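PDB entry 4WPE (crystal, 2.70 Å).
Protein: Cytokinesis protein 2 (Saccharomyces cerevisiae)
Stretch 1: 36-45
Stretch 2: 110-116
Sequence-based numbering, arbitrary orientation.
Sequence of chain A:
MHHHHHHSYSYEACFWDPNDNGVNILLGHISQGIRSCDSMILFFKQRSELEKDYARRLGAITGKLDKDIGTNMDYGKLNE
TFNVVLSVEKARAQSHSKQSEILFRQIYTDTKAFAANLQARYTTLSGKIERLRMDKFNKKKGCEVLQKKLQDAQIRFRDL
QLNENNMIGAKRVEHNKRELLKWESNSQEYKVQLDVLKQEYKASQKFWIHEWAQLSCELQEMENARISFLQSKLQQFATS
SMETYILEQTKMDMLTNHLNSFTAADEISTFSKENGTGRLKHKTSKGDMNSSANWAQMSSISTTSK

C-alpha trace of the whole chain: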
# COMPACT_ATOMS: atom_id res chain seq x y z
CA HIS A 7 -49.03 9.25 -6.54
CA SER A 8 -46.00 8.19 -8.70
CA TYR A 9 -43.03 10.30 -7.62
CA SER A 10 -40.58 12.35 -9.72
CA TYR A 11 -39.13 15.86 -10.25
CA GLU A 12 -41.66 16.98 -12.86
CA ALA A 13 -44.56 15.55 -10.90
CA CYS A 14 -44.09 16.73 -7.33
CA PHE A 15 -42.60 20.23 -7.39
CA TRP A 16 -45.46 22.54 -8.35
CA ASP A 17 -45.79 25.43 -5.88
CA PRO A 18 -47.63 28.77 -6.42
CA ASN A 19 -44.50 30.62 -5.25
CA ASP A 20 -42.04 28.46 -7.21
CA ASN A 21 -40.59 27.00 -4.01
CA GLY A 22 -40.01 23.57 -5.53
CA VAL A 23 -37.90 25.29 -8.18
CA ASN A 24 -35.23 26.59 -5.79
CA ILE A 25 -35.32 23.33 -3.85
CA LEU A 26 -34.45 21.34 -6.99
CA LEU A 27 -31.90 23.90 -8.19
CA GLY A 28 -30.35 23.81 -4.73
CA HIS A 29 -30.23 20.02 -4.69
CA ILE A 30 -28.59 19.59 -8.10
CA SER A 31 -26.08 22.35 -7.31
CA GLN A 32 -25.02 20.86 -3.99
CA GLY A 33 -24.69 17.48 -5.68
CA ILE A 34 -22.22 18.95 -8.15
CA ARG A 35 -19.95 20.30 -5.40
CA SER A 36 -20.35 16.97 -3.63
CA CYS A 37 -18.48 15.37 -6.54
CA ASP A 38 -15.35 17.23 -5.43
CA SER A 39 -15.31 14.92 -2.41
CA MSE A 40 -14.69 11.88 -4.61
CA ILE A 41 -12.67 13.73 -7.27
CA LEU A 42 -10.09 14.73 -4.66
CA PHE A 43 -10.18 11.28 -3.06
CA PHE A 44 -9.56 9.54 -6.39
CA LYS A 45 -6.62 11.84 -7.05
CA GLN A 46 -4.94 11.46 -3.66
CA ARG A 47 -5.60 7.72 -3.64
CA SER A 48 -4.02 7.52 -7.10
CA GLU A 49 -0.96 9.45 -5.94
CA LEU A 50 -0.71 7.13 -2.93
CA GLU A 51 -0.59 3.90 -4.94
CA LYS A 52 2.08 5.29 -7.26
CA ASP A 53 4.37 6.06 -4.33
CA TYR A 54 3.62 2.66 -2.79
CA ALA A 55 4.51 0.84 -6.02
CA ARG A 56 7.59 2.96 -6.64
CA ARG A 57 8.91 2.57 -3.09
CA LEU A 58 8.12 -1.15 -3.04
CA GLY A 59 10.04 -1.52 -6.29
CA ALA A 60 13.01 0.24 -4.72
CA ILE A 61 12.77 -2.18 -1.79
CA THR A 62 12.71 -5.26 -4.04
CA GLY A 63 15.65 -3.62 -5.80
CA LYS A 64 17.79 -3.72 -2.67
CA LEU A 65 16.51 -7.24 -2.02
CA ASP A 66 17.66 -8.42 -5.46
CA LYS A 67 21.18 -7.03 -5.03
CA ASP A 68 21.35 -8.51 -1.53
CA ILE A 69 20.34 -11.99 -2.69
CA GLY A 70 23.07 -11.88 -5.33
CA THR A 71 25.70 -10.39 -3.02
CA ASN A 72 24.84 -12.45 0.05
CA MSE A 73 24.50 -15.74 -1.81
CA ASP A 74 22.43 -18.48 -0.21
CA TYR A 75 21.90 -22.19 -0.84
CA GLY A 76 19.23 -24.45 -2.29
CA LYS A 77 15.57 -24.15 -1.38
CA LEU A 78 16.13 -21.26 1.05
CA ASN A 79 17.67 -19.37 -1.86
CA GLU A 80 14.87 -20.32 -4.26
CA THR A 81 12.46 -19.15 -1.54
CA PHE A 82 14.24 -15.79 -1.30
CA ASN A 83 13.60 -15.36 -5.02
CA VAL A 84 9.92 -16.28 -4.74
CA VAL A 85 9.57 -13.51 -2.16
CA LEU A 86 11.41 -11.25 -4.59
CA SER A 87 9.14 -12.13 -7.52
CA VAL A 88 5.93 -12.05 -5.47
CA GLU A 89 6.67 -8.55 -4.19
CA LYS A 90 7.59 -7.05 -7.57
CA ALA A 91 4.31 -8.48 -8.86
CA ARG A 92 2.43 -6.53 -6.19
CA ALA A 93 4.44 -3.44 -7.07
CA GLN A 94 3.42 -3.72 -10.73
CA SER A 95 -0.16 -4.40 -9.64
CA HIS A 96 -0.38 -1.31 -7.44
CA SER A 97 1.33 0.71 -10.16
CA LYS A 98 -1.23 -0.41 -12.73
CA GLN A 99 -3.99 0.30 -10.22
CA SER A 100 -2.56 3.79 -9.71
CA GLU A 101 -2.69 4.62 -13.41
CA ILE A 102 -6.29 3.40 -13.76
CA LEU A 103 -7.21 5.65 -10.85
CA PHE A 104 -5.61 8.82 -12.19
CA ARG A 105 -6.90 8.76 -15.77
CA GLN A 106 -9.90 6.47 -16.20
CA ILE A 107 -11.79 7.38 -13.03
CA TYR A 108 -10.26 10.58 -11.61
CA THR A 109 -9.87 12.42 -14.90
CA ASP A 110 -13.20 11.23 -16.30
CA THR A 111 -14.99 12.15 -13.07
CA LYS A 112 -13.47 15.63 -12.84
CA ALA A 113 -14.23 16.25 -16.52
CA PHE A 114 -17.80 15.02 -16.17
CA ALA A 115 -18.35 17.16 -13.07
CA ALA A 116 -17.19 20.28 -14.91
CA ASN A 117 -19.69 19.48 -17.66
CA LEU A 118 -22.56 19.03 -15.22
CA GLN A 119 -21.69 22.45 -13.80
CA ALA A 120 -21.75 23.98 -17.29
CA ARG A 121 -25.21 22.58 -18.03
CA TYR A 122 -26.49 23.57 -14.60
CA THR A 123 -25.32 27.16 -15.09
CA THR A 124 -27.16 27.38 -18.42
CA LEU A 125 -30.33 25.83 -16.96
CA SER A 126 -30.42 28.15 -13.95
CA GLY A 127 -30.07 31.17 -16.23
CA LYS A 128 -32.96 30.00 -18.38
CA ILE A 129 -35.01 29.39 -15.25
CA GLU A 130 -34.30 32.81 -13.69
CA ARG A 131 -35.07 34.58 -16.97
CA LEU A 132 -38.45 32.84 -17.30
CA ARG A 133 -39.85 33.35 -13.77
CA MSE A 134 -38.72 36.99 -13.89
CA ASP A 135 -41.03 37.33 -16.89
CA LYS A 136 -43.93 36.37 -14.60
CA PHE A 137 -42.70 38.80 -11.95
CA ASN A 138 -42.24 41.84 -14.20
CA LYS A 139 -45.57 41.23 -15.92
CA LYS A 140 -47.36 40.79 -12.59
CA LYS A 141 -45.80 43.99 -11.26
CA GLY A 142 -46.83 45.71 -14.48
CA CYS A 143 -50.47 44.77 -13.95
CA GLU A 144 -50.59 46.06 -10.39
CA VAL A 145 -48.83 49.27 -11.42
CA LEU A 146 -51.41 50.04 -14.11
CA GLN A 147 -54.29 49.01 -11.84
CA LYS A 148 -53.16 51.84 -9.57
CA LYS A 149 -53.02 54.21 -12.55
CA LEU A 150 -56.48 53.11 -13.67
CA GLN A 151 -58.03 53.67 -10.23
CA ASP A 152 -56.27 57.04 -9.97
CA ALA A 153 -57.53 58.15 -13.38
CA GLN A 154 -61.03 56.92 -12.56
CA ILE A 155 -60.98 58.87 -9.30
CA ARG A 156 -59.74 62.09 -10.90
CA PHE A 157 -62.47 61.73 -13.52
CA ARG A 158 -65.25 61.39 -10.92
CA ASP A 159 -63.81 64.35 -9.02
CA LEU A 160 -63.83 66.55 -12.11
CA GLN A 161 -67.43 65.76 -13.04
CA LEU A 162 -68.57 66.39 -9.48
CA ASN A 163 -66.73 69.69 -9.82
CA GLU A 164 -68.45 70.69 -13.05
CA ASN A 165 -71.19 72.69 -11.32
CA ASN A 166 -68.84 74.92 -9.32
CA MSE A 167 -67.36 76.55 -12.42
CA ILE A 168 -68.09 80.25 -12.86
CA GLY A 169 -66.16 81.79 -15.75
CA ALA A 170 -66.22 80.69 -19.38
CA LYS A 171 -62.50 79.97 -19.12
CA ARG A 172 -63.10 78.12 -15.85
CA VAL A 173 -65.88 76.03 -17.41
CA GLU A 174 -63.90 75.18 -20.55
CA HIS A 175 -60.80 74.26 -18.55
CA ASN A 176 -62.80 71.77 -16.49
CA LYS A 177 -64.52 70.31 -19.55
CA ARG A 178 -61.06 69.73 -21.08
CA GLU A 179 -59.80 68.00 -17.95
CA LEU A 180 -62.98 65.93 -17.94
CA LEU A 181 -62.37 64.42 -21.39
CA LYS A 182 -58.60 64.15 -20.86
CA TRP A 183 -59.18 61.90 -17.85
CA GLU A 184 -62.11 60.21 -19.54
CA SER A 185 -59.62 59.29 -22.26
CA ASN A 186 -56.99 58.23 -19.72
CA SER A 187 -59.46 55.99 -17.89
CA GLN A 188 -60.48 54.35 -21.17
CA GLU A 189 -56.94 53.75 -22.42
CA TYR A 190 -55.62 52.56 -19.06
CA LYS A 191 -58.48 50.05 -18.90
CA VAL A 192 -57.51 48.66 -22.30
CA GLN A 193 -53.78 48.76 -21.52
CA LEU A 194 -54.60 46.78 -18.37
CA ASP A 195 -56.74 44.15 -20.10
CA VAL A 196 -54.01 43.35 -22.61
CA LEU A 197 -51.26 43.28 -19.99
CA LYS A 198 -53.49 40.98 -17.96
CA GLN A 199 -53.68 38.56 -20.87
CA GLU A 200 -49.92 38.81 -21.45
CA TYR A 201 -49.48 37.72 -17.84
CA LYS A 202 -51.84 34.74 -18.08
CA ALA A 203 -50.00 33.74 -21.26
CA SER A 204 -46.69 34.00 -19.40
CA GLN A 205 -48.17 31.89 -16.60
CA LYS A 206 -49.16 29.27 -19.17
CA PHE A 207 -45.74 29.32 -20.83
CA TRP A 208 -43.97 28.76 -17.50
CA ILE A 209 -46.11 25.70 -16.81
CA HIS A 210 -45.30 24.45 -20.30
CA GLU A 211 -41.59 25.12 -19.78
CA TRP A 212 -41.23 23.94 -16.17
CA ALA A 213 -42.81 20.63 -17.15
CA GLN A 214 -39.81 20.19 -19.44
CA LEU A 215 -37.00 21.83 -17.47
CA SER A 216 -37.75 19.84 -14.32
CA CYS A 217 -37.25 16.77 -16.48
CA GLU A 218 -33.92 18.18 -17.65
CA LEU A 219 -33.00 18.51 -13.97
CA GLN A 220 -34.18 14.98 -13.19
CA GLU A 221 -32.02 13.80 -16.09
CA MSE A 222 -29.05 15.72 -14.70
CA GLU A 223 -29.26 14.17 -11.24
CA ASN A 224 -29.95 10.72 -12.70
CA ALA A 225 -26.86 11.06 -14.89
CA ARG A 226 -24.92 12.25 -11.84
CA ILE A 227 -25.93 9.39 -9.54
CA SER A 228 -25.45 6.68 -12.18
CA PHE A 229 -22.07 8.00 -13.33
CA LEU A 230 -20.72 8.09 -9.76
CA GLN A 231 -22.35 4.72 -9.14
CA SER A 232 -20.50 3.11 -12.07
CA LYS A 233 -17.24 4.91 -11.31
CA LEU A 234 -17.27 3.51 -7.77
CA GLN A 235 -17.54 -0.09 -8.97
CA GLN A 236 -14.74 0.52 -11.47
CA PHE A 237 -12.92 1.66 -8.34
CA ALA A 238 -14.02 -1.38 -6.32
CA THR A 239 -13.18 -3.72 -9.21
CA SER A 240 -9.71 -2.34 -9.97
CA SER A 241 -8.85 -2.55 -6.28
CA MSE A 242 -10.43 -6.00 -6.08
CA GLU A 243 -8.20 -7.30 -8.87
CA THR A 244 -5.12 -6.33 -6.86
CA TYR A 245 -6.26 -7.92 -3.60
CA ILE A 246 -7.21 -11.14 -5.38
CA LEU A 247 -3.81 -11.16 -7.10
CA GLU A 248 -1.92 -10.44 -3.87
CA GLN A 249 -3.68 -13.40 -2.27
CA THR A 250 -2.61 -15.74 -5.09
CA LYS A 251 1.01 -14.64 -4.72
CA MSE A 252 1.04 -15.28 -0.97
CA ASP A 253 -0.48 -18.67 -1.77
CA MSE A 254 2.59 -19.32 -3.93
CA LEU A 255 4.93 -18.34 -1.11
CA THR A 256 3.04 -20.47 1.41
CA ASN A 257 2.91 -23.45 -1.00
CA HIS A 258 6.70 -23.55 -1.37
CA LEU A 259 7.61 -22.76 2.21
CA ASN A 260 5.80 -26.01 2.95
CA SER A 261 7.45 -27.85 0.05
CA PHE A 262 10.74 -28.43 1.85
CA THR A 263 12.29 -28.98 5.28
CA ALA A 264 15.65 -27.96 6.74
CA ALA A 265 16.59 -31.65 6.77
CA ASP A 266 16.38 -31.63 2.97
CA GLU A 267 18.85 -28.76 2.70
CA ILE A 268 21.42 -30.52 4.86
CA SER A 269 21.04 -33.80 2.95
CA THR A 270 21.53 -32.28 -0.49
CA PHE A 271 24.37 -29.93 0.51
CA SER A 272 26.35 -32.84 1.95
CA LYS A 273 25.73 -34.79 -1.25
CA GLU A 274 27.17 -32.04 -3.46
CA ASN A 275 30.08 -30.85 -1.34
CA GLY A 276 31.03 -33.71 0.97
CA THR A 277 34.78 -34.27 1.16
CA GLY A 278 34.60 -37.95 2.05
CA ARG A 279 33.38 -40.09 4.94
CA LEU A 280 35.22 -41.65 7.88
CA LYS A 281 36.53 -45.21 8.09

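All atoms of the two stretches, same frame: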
# COMPACT_ATOMS: atom_id res chain seq x y z
N SER A 36 -20.56 18.20 -4.38
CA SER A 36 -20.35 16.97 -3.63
C SER A 36 -19.45 16.00 -4.40
O SER A 36 -18.86 15.10 -3.81
CB SER A 36 -21.70 16.31 -3.32
OG SER A 36 -21.53 15.01 -2.80
N CYS A 37 -19.36 16.18 -5.71
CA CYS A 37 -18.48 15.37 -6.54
C CYS A 37 -17.01 15.62 -6.19
O CYS A 37 -16.18 14.73 -6.29
CB CYS A 37 -18.72 15.63 -8.03
SG CYS A 37 -20.27 14.98 -8.69
N ASP A 38 -16.71 16.85 -5.78
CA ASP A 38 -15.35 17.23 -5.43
C ASP A 38 -14.80 16.39 -4.28
O ASP A 38 -13.59 16.26 -4.11
CB ASP A 38 -15.29 18.72 -5.05
CG ASP A 38 -15.54 19.63 -6.23
OD1 ASP A 38 -15.00 19.36 -7.32
OD2 ASP A 38 -16.27 20.63 -6.07
N SER A 39 -15.70 15.81 -3.50
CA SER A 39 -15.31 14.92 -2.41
C SER A 39 -14.62 13.68 -2.97
O SER A 39 -13.56 13.27 -2.49
CB SER A 39 -16.52 14.52 -1.57
OG SER A 39 -17.20 15.65 -1.05
N MSE A 40 -15.23 13.09 -4.00
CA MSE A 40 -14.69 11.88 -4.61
C MSE A 40 -13.57 12.19 -5.60
O MSE A 40 -12.59 11.44 -5.68
CB MSE A 40 -15.80 11.09 -5.30
CG MSE A 40 -16.62 10.23 -4.34
SE MSE A 40 -15.50 9.00 -3.31
CE MSE A 40 -16.86 8.23 -2.13
N ILE A 41 -13.70 13.29 -6.33
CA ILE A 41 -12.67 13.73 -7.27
C ILE A 41 -11.32 13.87 -6.57
O ILE A 41 -10.31 13.37 -7.05
CB ILE A 41 -13.03 15.07 -7.93
CG1 ILE A 41 -14.22 14.90 -8.87
CG2 ILE A 41 -11.85 15.61 -8.71
CD1 ILE A 41 -14.84 16.21 -9.31
N LEU A 42 -11.31 14.54 -5.42
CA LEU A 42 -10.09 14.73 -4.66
C LEU A 42 -9.59 13.40 -4.10
O LEU A 42 -8.39 13.13 -4.10
CB LEU A 42 -10.29 15.73 -3.53
CG LEU A 42 -9.02 16.14 -2.77
CD1 LEU A 42 -8.13 17.01 -3.64
CD2 LEU A 42 -9.36 16.84 -1.47
N PHE A 43 -10.52 12.58 -3.61
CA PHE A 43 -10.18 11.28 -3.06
C PHE A 43 -9.50 10.39 -4.09
O PHE A 43 -8.47 9.79 -3.82
CB PHE A 43 -11.42 10.58 -2.51
CG PHE A 43 -11.17 9.16 -2.08
CD1 PHE A 43 -10.45 8.88 -0.93
CD2 PHE A 43 -11.66 8.10 -2.83
CE1 PHE A 43 -10.22 7.58 -0.54
CE2 PHE A 43 -11.44 6.79 -2.44
CZ PHE A 43 -10.71 6.53 -1.29
N PHE A 44 -10.10 10.33 -5.28
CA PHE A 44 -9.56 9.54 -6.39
C PHE A 44 -8.14 9.98 -6.74
O PHE A 44 -7.28 9.15 -7.02
CB PHE A 44 -10.46 9.66 -7.61
CG PHE A 44 -11.75 8.91 -7.49
CD1 PHE A 44 -12.89 9.37 -8.13
CD2 PHE A 44 -11.82 7.73 -6.77
CE1 PHE A 44 -14.09 8.67 -8.03
CE2 PHE A 44 -13.01 7.03 -6.67
CZ PHE A 44 -14.14 7.50 -7.30
N LYS A 45 -7.92 11.29 -6.73
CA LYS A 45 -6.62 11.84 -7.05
C LYS A 45 -5.58 11.45 -6.01
O LYS A 45 -4.53 10.89 -6.35
CB LYS A 45 -6.69 13.37 -7.17
CG LYS A 45 -5.38 14.03 -7.53
CD LYS A 45 -5.54 15.53 -7.70
CE LYS A 45 -4.25 16.15 -8.20
NZ LYS A 45 -4.16 17.60 -7.85
N ASP A 110 -11.87 11.30 -15.70
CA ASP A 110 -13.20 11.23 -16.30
C ASP A 110 -14.29 11.72 -15.36
O ASP A 110 -15.35 12.15 -15.81
CB ASP A 110 -13.50 9.79 -16.76
CG ASP A 110 -12.75 9.41 -18.02
OD1 ASP A 110 -12.36 8.23 -18.16
OD2 ASP A 110 -12.55 10.30 -18.88
N THR A 111 -14.03 11.66 -14.06
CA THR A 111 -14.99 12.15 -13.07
C THR A 111 -14.90 13.67 -12.93
O THR A 111 -15.92 14.36 -12.86
CB THR A 111 -14.78 11.51 -11.69
OG1 THR A 111 -14.99 10.09 -11.80
CG2 THR A 111 -15.75 12.08 -10.68
N LYS A 112 -13.68 14.19 -12.90
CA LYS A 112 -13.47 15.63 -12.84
C LYS A 112 -14.04 16.30 -14.09
O LYS A 112 -14.72 17.32 -14.00
CB LYS A 112 -11.98 15.96 -12.69
CG LYS A 112 -11.60 17.32 -13.25
CD LYS A 112 -10.31 17.85 -12.64
CE LYS A 112 -9.81 19.06 -13.42
NZ LYS A 112 -8.82 19.87 -12.66
N ALA A 113 -13.76 15.72 -15.25
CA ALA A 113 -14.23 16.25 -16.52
C ALA A 113 -15.75 16.24 -16.60
O ALA A 113 -16.36 17.21 -17.07
CB ALA A 113 -13.64 15.47 -17.68
N PHE A 114 -16.35 15.15 -16.14
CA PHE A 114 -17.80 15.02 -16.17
C PHE A 114 -18.46 16.00 -15.21
O PHE A 114 -19.52 16.56 -15.50
CB PHE A 114 -18.21 13.59 -15.82
CG PHE A 114 -19.69 13.36 -15.85
CD1 PHE A 114 -20.37 13.29 -17.05
CD2 PHE A 114 -20.40 13.20 -14.67
CE1 PHE A 114 -21.74 13.08 -17.08
CE2 PHE A 114 -21.77 12.99 -14.69
CZ PHE A 114 -22.44 12.93 -15.90
N ALA A 115 -17.82 16.23 -14.06
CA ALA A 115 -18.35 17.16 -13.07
C ALA A 115 -18.35 18.59 -13.61
O ALA A 115 -19.28 19.34 -13.36
CB ALA A 115 -17.54 17.08 -11.78
N ALA A 116 -17.29 18.94 -14.33
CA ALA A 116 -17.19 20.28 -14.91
C ALA A 116 -18.27 20.50 -15.96
O ALA A 116 -18.76 21.62 -16.15
CB ALA A 116 -15.81 20.49 -15.52

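What stands out in this contact is how much of it rests on a single side chain. I41 touches three residues of the second stretch, T111, K112 and A115, and no hydrogen bond crosses between the two segments, so they are joined here by van der Waals packing alone. The area involved is small, 241 Å² summed over both sides.

The backbones are two helices. Their N-to-C directions differ by 156°, and so they run roughly antiparallel, with axes that approach to 9.5 Å. As one chain ascends the other descends: C37 lies beside A115 (CA to CA 6.8 Å), and one turn later I41 lies beside K112 (CA to CA 5.9 Å). Each helix has its own backbone hydrogen bonds, as in those from I41 N to C37 O (2.9 Å), F44 N to M40 O (2.8 Å) and A115 N to T111 O (2.9 Å). No backbone group bonds across, and the contact is made by side chains, with I41 also touching K112 CA.

Helical periodicity sets which residues meet. C37, I41 and F44, spaced four and three apart, point their CA-to-CB bonds toward the partner; T111 and A115, four apart, answer from the other side. I41, with chi1 m and chi2 t, reaches A115 through CD1, 3.8 Å from A115 CB. The same CD1 lies 3.8 Å from K112 CA, so the isoleucine packs against backbone as well as side chains. Its CG1 is 3.7 Å from T111 CG2, a contact of aliphatic carbons to which threonine brings its methyl group. A branched aliphatic chain suits this place because it offers carbon in several directions without any polar group to satisfy.

A115 contributes just a methyl group, enough to meet both I41 and C37; C37 CB lies 4.2 Å from A115 CB. The cysteine thus meets the alanine through carbon.

At the other end, F44 CE1 comes within 4.1 Å of T111 OG1, approaching obliquely to the ring. Threonine is well suited to this buried position: its methyl group packs on I41, while its hydroxyl is hydrogen-bonded elsewhere in the structure and carries no unmet polar demand.

K112 borders the contact. Its CB is 4.0 Å from I41 CG2, and its extended chain, t at all four chi angles, leads the amino group away. Lysine can thus lend the aliphatic base of its side chain to the packing while remaining exposed.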